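Local coordinates for protein Endonuclease/exonuclease/phosphatase (Beutenbergia cavernae DSM 12333, PDB 4RUW) that is of unknown specific function but belongs to the endonuclease/exonuclease/phosphatase family, joining a DNase I-like fold with bound zinc ion to an Ig-like domain, at residues 55-60 with 85-90; 90-95 with 150-155; 181-186 with 193-198; 306-311 with 325-330. One frame throughout, in Å; residues are numbered along the deposited sequence.

Overall arrangement
The four contacts follow one another along the chain, each closing before the next opens, and all involve strands of the two six-stranded sheets of the DNase I-like fold. Contacts 1, 2 and 4 share one sheet, in which strands 146-153, 91-98, 55-62, 324-330 and 304-311 are successive neighbours. Contact 1 is central, its centre about 8 Å from that of contact 2, with which it shares Asp90, and about 9 Å from that of contact 4. Contact 3 is a hairpin of the second sheet, its centre about 9 Å from that of contact 2. Contacts 1, 2 and 4 thus tie together five neighbouring strands, and contact 3 packs against them, forming part of the core between the sheets.

Contact 1. Residues 55-60 with 85-90; sequences DLRVMT and RAEAPD
Arg57 and Asp90 are joined by two bonds that use the main chain of the arginine. The N-H of Arg57 points straight at Asp90 OD2 (N to OD2 2.8 Å, 178° at the hydrogen) and uses the anti lone pair of that oxygen. In the other direction Asp90 N donates a hydrogen bond to Arg57 O at 2.8 Å, on a more bent path of 133°. The second carboxylate oxygen is occupied as well: a water donates to Asp90 OD1 at 3.0 Å and to the carbonyl O of Asp55 at 2.8 Å, and His155 is a further donor to OD1. The contact lies within a beta-alpha-beta unit, in which helix 77-87 and the turn after it lead from strand 55-62 to its parallel neighbour 91-98. At the end of the helix, Ala88 leaves helical geometry with positive phi. The preceding carbonyl, Glu87 O, receives Arg57 NH1 at 2.8 Å on an in-plane lone pair, and the bend of the arginine chain at chi3 (-84°) places NE on the way there. NE itself is paired with Asp327. The Glu87 carboxylate adds a long salt bridge, charges only: OE1 stands 3.8 Å from Arg57 NH1, well out of the guanidinium plane, while Ser312 and His310 occupy OE2 and OE1 by hydrogen bonds. Two residues further along the strand, Met59 CB packs on Pro89 CB at 3.8 Å, and its selenium reaches Glu87 CB.

Contact 2. Residues 90-95 with 150-155; sequences DVVVLN and VVMSRH
Val92 and Met152 exchange both backbone bonds as a hydrogen-bonded pair, and Leu94 with Val150 repeats the pattern, making strands 91-95 and 150-153 antiparallel neighbours in one sheet of the DNase I-like sandwich. The packing is tight along these strands. Val92 CG1 sits in the crowded position between backbone N and carbonyl carbon (chi1 59°), which sets it against Met152 CB at 3.7 Å, the two side chains lying side by side. On that same face Leu94 CD1 touches the selenium of Met152 at 4.0 Å. The reverse face carries Val91, Val93 and Val151, with Val91 CG1 3.9 Å from Val151 CG1; strands 179-188 and 192-200 of the second sheet cover it. Beyond Ser153 the strand pairing gives way to a more open end, where Arg154 is exposed and Asp90 and His155 are partly so. There, Arg154 N still reaches Asp90 O at 3.1 Å, and Ser153 OG donates to His155 O at 2.8 Å. His155 NE2, with the acceptor almost exactly in its ring plane, donates to Asp90 OD1 at 2.8 Å and 178°. It meets the anti side of that oxygen, 24° out of the carboxylate plane.

Contact 3. Residues 181-186 with 193-198; sequences LLTVTV and DVVVHA
Thr183 holds OG1 anti to its carbonyl carbon (chi1 -61°), and His197 holds CG in the same relation to its own (chi1 -58°); these torsions let the two side chains of the non-hydrogen-bonded pair run alongside each other in the same direction. Thr183 OG1 then hydrogen-bonds to His197 ND1 at 2.8 Å, at the ring edge and near its plane, while the threonine methyl CG2 lies 3.4 Å from His197 CE1. That methyl also touches Val195 CG1 at 3.6 Å, and farther along Thr185 CG2 rests on Asp193 CB at 3.7 Å. The strands 181-186 and 193-198 are the arms of a beta hairpin, their directions 158° apart, bonded in both directions at Leu182 with Ala198, Val184 with Val196 and Val186 with Val194. Those six residues, all apolar, point to the other face, where Leu182 CB lies 4.3 Å from Ala198 CB. Residues of strands 146-153 and 91-98, among them Val151 and Val93, cover this face, so the hairpin supplies one wall of the sandwich core. On the mixed face the Thr183 to His197 bond, in which either could donate, ties the ring to the neighbouring strand and probably limits its rotation.

Contact 4. Residues 306-311 with 325-330; sequences VVAGHV and VMDLRL
A classic beta bulge interrupts the pairing of edge strand 304-311 with strand 324-330: two residues, Val307 and Ala308, stand against one, Asp327. Asp327 O accepts Val307 N at 2.8 Å and, weakly, Ala308 N at 3.3 Å, while Asp327 N bonds back to Ala308 O. Past the bulge, His310 and Val325 form a hydrogen-bonded pair whose side chains lie side by side. His310 CG stands between the backbone N and the carbonyl carbon (chi1 59°), and Val325 CB lies over one face of the ring, offset toward its rim, 3.9 Å from the centroid and 21° off the normal, in a CH-pi contact. The opposite face of the sheet is apolar. There the chain of Met326, bent at chi2 and chi3, curls across Gly309, its SE 3.8 Å from Gly309 CA and its CE 3.7 Å from Val306 CG1. Val307 CG2 sits over the centre of the Arg329 guanidinium, 3.8 Å from Arg329 CZ, though a lattice contact may influence this arginine, which also pairs with Asp55. One water lies 2.9 Å from His310 ND1 and donates to Asp327 OD2 at 2.8 Å. With Glu87 and Arg57 as second partners, ring and carboxylate are each held twice, which should fix their rotation.

Contact 1. Residues 55-60 with 85-90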
loop_
_atom_site.group_PDB
_atom_site.type_symbol
_atom_site.label_atom_id
_atom_site.label_comp_id
_atom_site.label_asym_id
_atom_site.label_seq_id
_atom_site.Cartn_x
_atom_site.Cartn_y
_atom_site.Cartn_z
ATOM N N ASP A 55 10.983 -12.744 9.945
ATOM C CA ASP A 55 9.976 -11.713 10.177
ATOM C C ASP A 55 10.434 -10.314 9.829
ATOM O O ASP A 55 11.601 -9.962 10.001
ATOM C CB ASP A 55 9.538 -11.727 11.650
ATOM C CG ASP A 55 8.737 -12.960 12.012
ATOM O OD1 ASP A 55 8.151 -13.580 11.103
ATOM O OD2 ASP A 55 8.687 -13.304 13.211
ATOM N N LEU A 56 9.490 -9.513 9.350
ATOM C CA LEU A 56 9.743 -8.108 9.057
ATOM C C LEU A 56 8.507 -7.296 9.411
ATOM O O LEU A 56 7.431 -7.572 8.890
ATOM C CB LEU A 56 10.039 -7.923 7.574
ATOM C CG LEU A 56 10.416 -6.510 7.139
ATOM C CD1 LEU A 56 11.781 -6.128 7.693
ATOM C CD2 LEU A 56 10.390 -6.402 5.618
ATOM N N ARG A 57 8.653 -6.313 10.291
ATOM C CA ARG A 57 7.553 -5.419 10.608
ATOM C C ARG A 57 7.759 -4.105 9.864
ATOM O O ARG A 57 8.784 -3.433 10.031
ATOM C CB ARG A 57 7.430 -5.190 12.115
ATOM C CG ARG A 57 6.340 -4.190 12.478
ATOM C CD ARG A 57 6.085 -4.121 13.977
ATOM N NE ARG A 57 5.156 -5.172 14.377
ATOM C CZ ARG A 57 4.417 -5.158 15.483
ATOM N NH1 ARG A 57 4.503 -4.148 16.342
ATOM N NH2 ARG A 57 3.590 -6.163 15.731
ATOM N N VAL A 58 6.786 -3.763 9.033
ATOM C CA VAL A 58 6.836 -2.574 8.196
ATOM C C VAL A 58 5.686 -1.675 8.583
ATOM O O VAL A 58 4.531 -2.115 8.632
ATOM C CB VAL A 58 6.690 -2.939 6.702
ATOM C CG1 VAL A 58 6.645 -1.677 5.835
ATOM C CG2 VAL A 58 7.817 -3.852 6.281
HETATM N N MSE A 59 6.004 -0.416 8.845
HETATM C CA MSE A 59 4.998 0.562 9.204
HETATM C C MSE A 59 4.973 1.678 8.176
HETATM O O MSE A 59 6.016 2.057 7.639
HETATM C CB MSE A 59 5.337 1.122 10.579
HETATM C CG MSE A 59 4.401 2.221 11.087
HETATM SE SE MSE A 59 4.799 2.790 12.894
HETATM C CE MSE A 59 3.202 3.875 13.182
ATOM N N THR A 60 3.782 2.194 7.888
ATOM C CA THR A 60 3.666 3.419 7.107
ATOM C C THR A 60 2.763 4.409 7.832
ATOM O O THR A 60 1.775 4.011 8.456
ATOM C CB THR A 60 3.163 3.161 5.653
ATOM O OG1 THR A 60 3.284 4.360 4.877
ATOM C CG2 THR A 60 1.722 2.694 5.627
ATOM N N ARG A 85 8.231 4.244 18.339
ATOM C CA ARG A 85 8.981 3.488 19.335
ATOM C C ARG A 85 8.161 2.328 19.891
ATOM O O ARG A 85 8.664 1.215 20.040
ATOM C CB ARG A 85 9.388 4.439 20.467
ATOM C CG ARG A 85 10.312 3.871 21.519
ATOM C CD ARG A 85 10.683 4.956 22.555
ATOM N NE ARG A 85 11.317 6.123 21.932
ATOM C CZ ARG A 85 10.802 7.351 21.914
ATOM N NH1 ARG A 85 9.643 7.609 22.507
ATOM N NH2 ARG A 85 11.454 8.333 21.300
ATOM N N ALA A 86 6.893 2.587 20.188
ATOM C CA ALA A 86 6.017 1.571 20.758
ATOM C C ALA A 86 5.722 0.454 19.761
ATOM O O ALA A 86 5.648 -0.710 20.135
ATOM C CB ALA A 86 4.725 2.200 21.241
ATOM N N GLU A 87 5.558 0.813 18.490
ATOM C CA GLU A 87 5.250 -0.171 17.456
ATOM C C GLU A 87 6.497 -0.958 17.039
ATOM O O GLU A 87 6.404 -2.083 16.547
ATOM C CB GLU A 87 4.613 0.509 16.245
ATOM C CG GLU A 87 3.269 1.184 16.533
ATOM C CD GLU A 87 2.131 0.204 16.794
ATOM O OE1 GLU A 87 2.346 -1.030 16.717
ATOM O OE2 GLU A 87 1.003 0.684 17.056
ATOM N N ALA A 88 7.666 -0.358 17.253
ATOM C CA ALA A 88 8.951 -1.008 17.005
ATOM C C ALA A 88 9.075 -1.684 15.625
ATOM O O ALA A 88 9.485 -2.835 15.529
ATOM C CB ALA A 88 9.253 -1.999 18.125
ATOM N N PRO A 89 8.732 -0.967 14.543
ATOM C CA PRO A 89 8.903 -1.586 13.225
ATOM C C PRO A 89 10.381 -1.732 12.855
ATOM O O PRO A 89 11.240 -1.017 13.369
ATOM C CB PRO A 89 8.233 -0.577 12.292
ATOM C CG PRO A 89 8.424 0.740 12.988
ATOM C CD PRO A 89 8.253 0.424 14.443
ATOM N N ASP A 90 10.678 -2.661 11.961
ATOM C CA ASP A 90 12.015 -2.753 11.401
ATOM C C ASP A 90 12.294 -1.569 10.486
ATOM O O ASP A 90 13.412 -1.041 10.456
ATOM C CB ASP A 90 12.147 -4.048 10.610
ATOM C CG ASP A 90 12.190 -5.262 11.499
ATOM O OD1 ASP A 90 13.234 -5.465 12.150
ATOM O OD2 ASP A 90 11.185 -6.002 11.557
HETATM O O HOH W 1 13.304 -8.390 11.656
#

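Contact 2. Residues 90-95 with 150-155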
loop_
_atom_site.group_PDB
_atom_site.type_symbol
_atom_site.label_atom_id
_atom_site.label_comp_id
_atom_site.label_asym_id
_atom_site.label_seq_id
_atom_site.Cartn_x
_atom_site.Cartn_y
_atom_site.Cartn_z
ATOM N N ASP A 90 10.678 -2.661 11.961
ATOM C CA ASP A 90 12.015 -2.753 11.401
ATOM C C ASP A 90 12.294 -1.569 10.486
ATOM O O ASP A 90 13.412 -1.041 10.456
ATOM C CB ASP A 90 12.147 -4.048 10.610
ATOM C CG ASP A 90 12.190 -5.262 11.499
ATOM O OD1 ASP A 90 13.234 -5.465 12.150
ATOM O OD2 ASP A 90 11.185 -6.002 11.557
ATOM N N VAL A 91 11.277 -1.201 9.710
ATOM C CA VAL A 91 11.364 -0.118 8.741
ATOM C C VAL A 91 10.065 0.658 8.810
ATOM O O VAL A 91 8.979 0.062 8.909
ATOM C CB VAL A 91 11.553 -0.644 7.304
ATOM C CG1 VAL A 91 11.643 0.509 6.319
ATOM C CG2 VAL A 91 12.796 -1.488 7.213
ATOM N N VAL A 92 10.171 1.983 8.785
ATOM C CA VAL A 92 8.981 2.817 8.736
ATOM C C VAL A 92 9.076 3.827 7.595
ATOM O O VAL A 92 10.123 4.427 7.353
ATOM C CB VAL A 92 8.667 3.493 10.104
ATOM C CG1 VAL A 92 9.819 4.356 10.569
ATOM C CG2 VAL A 92 7.391 4.311 10.018
ATOM N N VAL A 93 7.965 3.966 6.882
ATOM C CA VAL A 93 7.789 4.945 5.827
ATOM C C VAL A 93 6.915 6.057 6.391
ATOM O O VAL A 93 5.850 5.783 6.953
ATOM C CB VAL A 93 7.105 4.297 4.606
ATOM C CG1 VAL A 93 6.587 5.367 3.653
ATOM C CG2 VAL A 93 8.065 3.320 3.919
ATOM N N LEU A 94 7.377 7.298 6.271
ATOM C CA LEU A 94 6.626 8.457 6.735
ATOM C C LEU A 94 6.311 9.394 5.576
ATOM O O LEU A 94 7.173 9.669 4.733
ATOM C CB LEU A 94 7.415 9.224 7.790
ATOM C CG LEU A 94 7.842 8.423 9.017
ATOM C CD1 LEU A 94 8.706 9.277 9.945
ATOM C CD2 LEU A 94 6.642 7.854 9.762
ATOM N N ASN A 95 5.070 9.870 5.532
ATOM C CA ASN A 95 4.661 10.916 4.599
ATOM C C ASN A 95 4.434 12.223 5.350
ATOM O O ASN A 95 4.157 12.206 6.565
ATOM C CB ASN A 95 3.354 10.551 3.875
ATOM C CG ASN A 95 3.400 9.193 3.179
ATOM O OD1 ASN A 95 2.451 8.423 3.278
ATOM N ND2 ASN A 95 4.471 8.917 2.442
ATOM N N VAL A 150 9.905 9.909 3.979
ATOM C CA VAL A 150 11.069 9.474 4.739
ATOM C C VAL A 150 11.036 7.971 4.950
ATOM O O VAL A 150 9.966 7.400 5.165
ATOM C CB VAL A 150 11.128 10.211 6.106
ATOM C CG1 VAL A 150 12.112 9.548 7.073
ATOM C CG2 VAL A 150 11.460 11.688 5.902
ATOM N N VAL A 151 12.199 7.336 4.846
ATOM C CA VAL A 151 12.370 5.968 5.313
ATOM C C VAL A 151 13.298 6.003 6.517
ATOM O O VAL A 151 14.379 6.585 6.443
ATOM C CB VAL A 151 12.957 5.047 4.225
ATOM C CG1 VAL A 151 13.279 3.659 4.810
ATOM C CG2 VAL A 151 11.988 4.924 3.057
HETATM N N MSE A 152 12.861 5.404 7.621
HETATM C CA MSE A 152 13.711 5.215 8.793
HETATM C C MSE A 152 13.812 3.727 9.066
HETATM O O MSE A 152 12.835 2.994 8.947
HETATM C CB MSE A 152 13.159 5.922 10.035
HETATM C CG MSE A 152 12.938 7.425 9.864
HETATM SE SE MSE A 152 12.318 8.347 11.475
HETATM C CE MSE A 152 13.979 8.296 12.499
ATOM N N SER A 153 14.998 3.283 9.437
ATOM C CA SER A 153 15.239 1.863 9.553
ATOM C C SER A 153 16.211 1.546 10.680
ATOM O O SER A 153 17.147 2.302 10.944
ATOM C CB SER A 153 15.794 1.362 8.222
ATOM O OG SER A 153 16.168 0.010 8.281
ATOM N N ARG A 154 15.981 0.423 11.352
ATOM C CA ARG A 154 16.933 -0.099 12.327
ATOM C C ARG A 154 18.066 -0.848 11.639
ATOM O O ARG A 154 19.040 -1.231 12.275
ATOM C CB ARG A 154 16.227 -1.045 13.300
ATOM C CG ARG A 154 15.341 -0.349 14.317
ATOM C CD ARG A 154 14.756 -1.323 15.312
ATOM N NE ARG A 154 13.996 -0.649 16.359
ATOM C CZ ARG A 154 13.898 -1.086 17.610
ATOM N NH1 ARG A 154 14.530 -2.188 17.990
ATOM N NH2 ARG A 154 13.186 -0.408 18.496
ATOM N N HIS A 155 17.941 -1.038 10.331
ATOM C CA HIS A 155 18.892 -1.848 9.578
ATOM C C HIS A 155 19.547 -1.012 8.491
ATOM O O HIS A 155 18.925 -0.117 7.936
ATOM C CB HIS A 155 18.169 -3.052 8.985
ATOM C CG HIS A 155 17.332 -3.778 9.982
ATOM N ND1 HIS A 155 17.878 -4.423 11.072
ATOM C CD2 HIS A 155 15.990 -3.907 10.102
ATOM C CE1 HIS A 155 16.908 -4.952 11.794
ATOM N NE2 HIS A 155 15.751 -4.653 11.230
#

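Contact 3. Residues 181-186 with 193-198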
loop_
_atom_site.group_PDB
_atom_site.type_symbol
_atom_site.label_atom_id
_atom_site.label_comp_id
_atom_site.label_asym_id
_atom_site.label_seq_id
_atom_site.Cartn_x
_atom_site.Cartn_y
_atom_site.Cartn_z
ATOM N N LEU A 181 8.610 9.506 -5.582
ATOM C CA LEU A 181 8.841 8.168 -5.067
ATOM C C LEU A 181 10.262 8.097 -4.526
ATOM O O LEU A 181 11.200 8.542 -5.196
ATOM C CB LEU A 181 8.682 7.165 -6.204
ATOM C CG LEU A 181 9.202 5.753 -5.961
ATOM C CD1 LEU A 181 8.354 5.031 -4.939
ATOM C CD2 LEU A 181 9.267 4.980 -7.264
ATOM N N LEU A 182 10.414 7.564 -3.314
ATOM C CA LEU A 182 11.721 7.325 -2.714
ATOM C C LEU A 182 11.962 5.823 -2.650
ATOM O O LEU A 182 11.134 5.082 -2.132
ATOM C CB LEU A 182 11.775 7.912 -1.304
ATOM C CG LEU A 182 12.987 7.522 -0.455
ATOM C CD1 LEU A 182 14.286 7.967 -1.124
ATOM C CD2 LEU A 182 12.861 8.093 0.948
ATOM N N THR A 183 13.097 5.371 -3.177
ATOM C CA THR A 183 13.443 3.958 -3.128
ATOM C C THR A 183 14.791 3.776 -2.448
ATOM O O THR A 183 15.758 4.456 -2.786
ATOM C CB THR A 183 13.489 3.351 -4.550
ATOM O OG1 THR A 183 12.197 3.484 -5.155
ATOM C CG2 THR A 183 13.896 1.885 -4.508
ATOM N N VAL A 184 14.850 2.857 -1.491
ATOM C CA VAL A 184 16.100 2.529 -0.830
ATOM C C VAL A 184 16.091 1.056 -0.446
ATOM O O VAL A 184 15.050 0.498 -0.132
ATOM C CB VAL A 184 16.348 3.438 0.393
ATOM C CG1 VAL A 184 15.331 3.172 1.500
ATOM C CG2 VAL A 184 17.791 3.307 0.880
ATOM N N THR A 185 17.250 0.417 -0.509
ATOM C CA THR A 185 17.369 -0.975 -0.122
ATOM C C THR A 185 17.851 -1.071 1.313
ATOM O O THR A 185 18.820 -0.402 1.697
ATOM C CB THR A 185 18.335 -1.722 -1.047
ATOM O OG1 THR A 185 17.811 -1.680 -2.375
ATOM C CG2 THR A 185 18.495 -3.162 -0.617
ATOM N N VAL A 186 17.169 -1.895 2.103
ATOM C CA VAL A 186 17.557 -2.149 3.483
ATOM C C VAL A 186 18.087 -3.577 3.613
ATOM O O VAL A 186 17.497 -4.513 3.069
ATOM C CB VAL A 186 16.345 -1.968 4.415
ATOM C CG1 VAL A 186 16.715 -2.289 5.846
ATOM C CG2 VAL A 186 15.809 -0.547 4.311
ATOM N N ASP A 193 18.515 -8.389 1.552
ATOM C CA ASP A 193 18.100 -7.104 1.007
ATOM C C ASP A 193 16.598 -7.053 0.759
ATOM O O ASP A 193 16.024 -7.959 0.149
ATOM C CB ASP A 193 18.825 -6.812 -0.308
ATOM C CG ASP A 193 20.303 -6.511 -0.124
ATOM O OD1 ASP A 193 20.791 -6.475 1.024
ATOM O OD2 ASP A 193 20.974 -6.290 -1.152
ATOM N N VAL A 194 15.976 -5.967 1.204
ATOM C CA VAL A 194 14.568 -5.708 0.918
ATOM C C VAL A 194 14.501 -4.313 0.310
ATOM O O VAL A 194 14.996 -3.363 0.912
ATOM C CB VAL A 194 13.702 -5.776 2.201
ATOM C CG1 VAL A 194 12.260 -5.406 1.879
ATOM C CG2 VAL A 194 13.787 -7.162 2.829
ATOM N N VAL A 195 13.909 -4.187 -0.877
ATOM C CA VAL A 195 13.765 -2.880 -1.492
ATOM C C VAL A 195 12.512 -2.197 -0.954
ATOM O O VAL A 195 11.425 -2.766 -1.000
ATOM C CB VAL A 195 13.695 -2.986 -3.026
ATOM C CG1 VAL A 195 13.609 -1.603 -3.649
ATOM C CG2 VAL A 195 14.913 -3.744 -3.562
ATOM N N VAL A 196 12.681 -0.993 -0.411
ATOM C CA VAL A 196 11.580 -0.222 0.146
ATOM C C VAL A 196 11.247 0.948 -0.762
ATOM O O VAL A 196 12.106 1.801 -1.025
ATOM C CB VAL A 196 11.951 0.286 1.560
ATOM C CG1 VAL A 196 10.827 1.130 2.153
ATOM C CG2 VAL A 196 12.307 -0.873 2.478
ATOM N N HIS A 197 10.009 0.970 -1.248
ATOM C CA HIS A 197 9.500 2.063 -2.056
ATOM C C HIS A 197 8.497 2.847 -1.224
ATOM O O HIS A 197 7.514 2.283 -0.735
ATOM C CB HIS A 197 8.795 1.525 -3.303
ATOM C CG HIS A 197 9.650 0.662 -4.173
ATOM N ND1 HIS A 197 10.585 1.176 -5.057
ATOM C CD2 HIS A 197 9.703 -0.682 -4.321
ATOM C CE1 HIS A 197 11.167 0.185 -5.701
ATOM N NE2 HIS A 197 10.645 -0.958 -5.278
ATOM N N ALA A 198 8.748 4.146 -1.070
ATOM C CA ALA A 198 7.943 5.038 -0.233
ATOM C C ALA A 198 7.352 6.135 -1.097
ATOM O O ALA A 198 8.091 6.817 -1.817
ATOM C CB ALA A 198 8.823 5.662 0.832
#

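Contact 4. Residues 306-311 with 325-330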
loop_
_atom_site.group_PDB
_atom_site.type_symbol
_atom_site.label_atom_id
_atom_site.label_comp_id
_atom_site.label_asym_id
_atom_site.label_seq_id
_atom_site.Cartn_x
_atom_site.Cartn_y
_atom_site.Cartn_z
ATOM N N VAL A 306 1.994 -12.686 4.572
ATOM C CA VAL A 306 1.493 -11.727 5.545
ATOM C C VAL A 306 1.038 -12.470 6.793
ATOM O O VAL A 306 0.236 -13.395 6.713
ATOM C CB VAL A 306 0.326 -10.903 4.970
ATOM C CG1 VAL A 306 -0.020 -9.766 5.915
ATOM C CG2 VAL A 306 0.695 -10.358 3.595
ATOM N N VAL A 307 1.555 -12.052 7.942
ATOM C CA VAL A 307 1.271 -12.712 9.210
ATOM C C VAL A 307 0.138 -12.036 9.971
ATOM O O VAL A 307 -0.788 -12.695 10.426
ATOM C CB VAL A 307 2.547 -12.784 10.089
ATOM C CG1 VAL A 307 2.258 -13.468 11.420
ATOM C CG2 VAL A 307 3.674 -13.502 9.334
ATOM N N ALA A 308 0.204 -10.715 10.088
ATOM C CA ALA A 308 -0.763 -9.958 10.875
ATOM C C ALA A 308 -0.589 -8.486 10.558
ATOM O O ALA A 308 0.406 -8.085 9.954
ATOM C CB ALA A 308 -0.540 -10.198 12.365
ATOM N N GLY A 309 -1.545 -7.672 10.970
ATOM C CA GLY A 309 -1.362 -6.240 10.869
ATOM C C GLY A 309 -2.375 -5.513 11.712
ATOM O O GLY A 309 -3.424 -6.076 12.046
ATOM N N HIS A 310 -2.082 -4.267 12.057
ATOM C CA HIS A 310 -3.029 -3.456 12.813
ATOM C C HIS A 310 -2.824 -1.991 12.489
ATOM O O HIS A 310 -1.736 -1.590 12.071
ATOM C CB HIS A 310 -2.893 -3.693 14.326
ATOM C CG HIS A 310 -1.527 -3.391 14.870
ATOM N ND1 HIS A 310 -0.502 -4.308 14.841
ATOM C CD2 HIS A 310 -1.030 -2.282 15.468
ATOM C CE1 HIS A 310 0.575 -3.781 15.406
ATOM N NE2 HIS A 310 0.282 -2.549 15.786
ATOM N N VAL A 311 -3.865 -1.190 12.683
ATOM C CA VAL A 311 -3.683 0.247 12.680
ATOM C C VAL A 311 -3.198 0.656 14.066
ATOM O O VAL A 311 -3.557 0.046 15.077
ATOM C CB VAL A 311 -4.960 1.033 12.272
ATOM C CG1 VAL A 311 -5.249 0.835 10.782
ATOM C CG2 VAL A 311 -6.154 0.658 13.143
ATOM N N VAL A 325 0.602 -0.909 10.567
ATOM C CA VAL A 325 1.722 -1.703 11.052
ATOM C C VAL A 325 1.542 -3.150 10.640
ATOM O O VAL A 325 0.630 -3.820 11.118
ATOM C CB VAL A 325 1.839 -1.612 12.592
ATOM C CG1 VAL A 325 3.089 -2.342 13.077
ATOM C CG2 VAL A 325 1.832 -0.152 13.050
HETATM N N MSE A 326 2.388 -3.621 9.732
HETATM C CA MSE A 326 2.228 -4.955 9.157
HETATM C C MSE A 326 3.361 -5.873 9.554
HETATM O O MSE A 326 4.532 -5.481 9.530
HETATM C CB MSE A 326 2.225 -4.873 7.631
HETATM C CG MSE A 326 1.145 -3.960 7.043
HETATM SE SE MSE A 326 -0.668 -4.427 7.568
HETATM C CE MSE A 326 -0.638 -6.319 7.118
ATOM N N ASP A 327 3.008 -7.111 9.885
ATOM C CA ASP A 327 3.987 -8.152 10.175
ATOM C C ASP A 327 4.027 -9.095 8.980
ATOM O O ASP A 327 3.028 -9.753 8.657
ATOM C CB ASP A 327 3.610 -8.901 11.452
ATOM C CG ASP A 327 3.832 -8.062 12.701
ATOM O OD1 ASP A 327 4.905 -7.443 12.826
ATOM O OD2 ASP A 327 2.930 -8.006 13.560
ATOM N N LEU A 328 5.183 -9.134 8.317
ATOM C CA LEU A 328 5.398 -9.947 7.127
ATOM C C LEU A 328 6.422 -11.025 7.443
ATOM O O LEU A 328 7.133 -10.945 8.444
ATOM C CB LEU A 328 5.919 -9.071 5.982
ATOM C CG LEU A 328 5.124 -7.791 5.696
ATOM C CD1 LEU A 328 5.771 -7.011 4.555
ATOM C CD2 LEU A 328 3.663 -8.113 5.384
ATOM N N ARG A 329 6.507 -12.033 6.579
ATOM C CA ARG A 329 7.496 -13.088 6.734
ATOM C C ARG A 329 8.035 -13.416 5.358
ATOM O O ARG A 329 7.267 -13.634 4.431
ATOM C CB ARG A 329 6.855 -14.321 7.358
ATOM C CG ARG A 329 7.833 -15.443 7.643
ATOM C CD ARG A 329 7.172 -16.516 8.480
ATOM N NE ARG A 329 6.789 -15.988 9.785
ATOM C CZ ARG A 329 5.764 -16.433 10.506
ATOM N NH1 ARG A 329 5.003 -17.414 10.048
ATOM N NH2 ARG A 329 5.496 -15.885 11.682
ATOM N N LEU A 330 9.339 -13.440 5.206
ATOM C CA LEU A 330 9.916 -13.681 3.906
ATOM C C LEU A 330 10.120 -15.158 3.686
ATOM O O LEU A 330 10.803 -15.807 4.438
ATOM C CB LEU A 330 11.249 -12.941 3.775
ATOM C CG LEU A 330 11.926 -12.963 2.416
ATOM C CD1 LEU A 330 11.030 -12.344 1.366
ATOM C CD2 LEU A 330 13.260 -12.233 2.488
HETATM O O HOH W 2 0.593 -6.497 13.251
#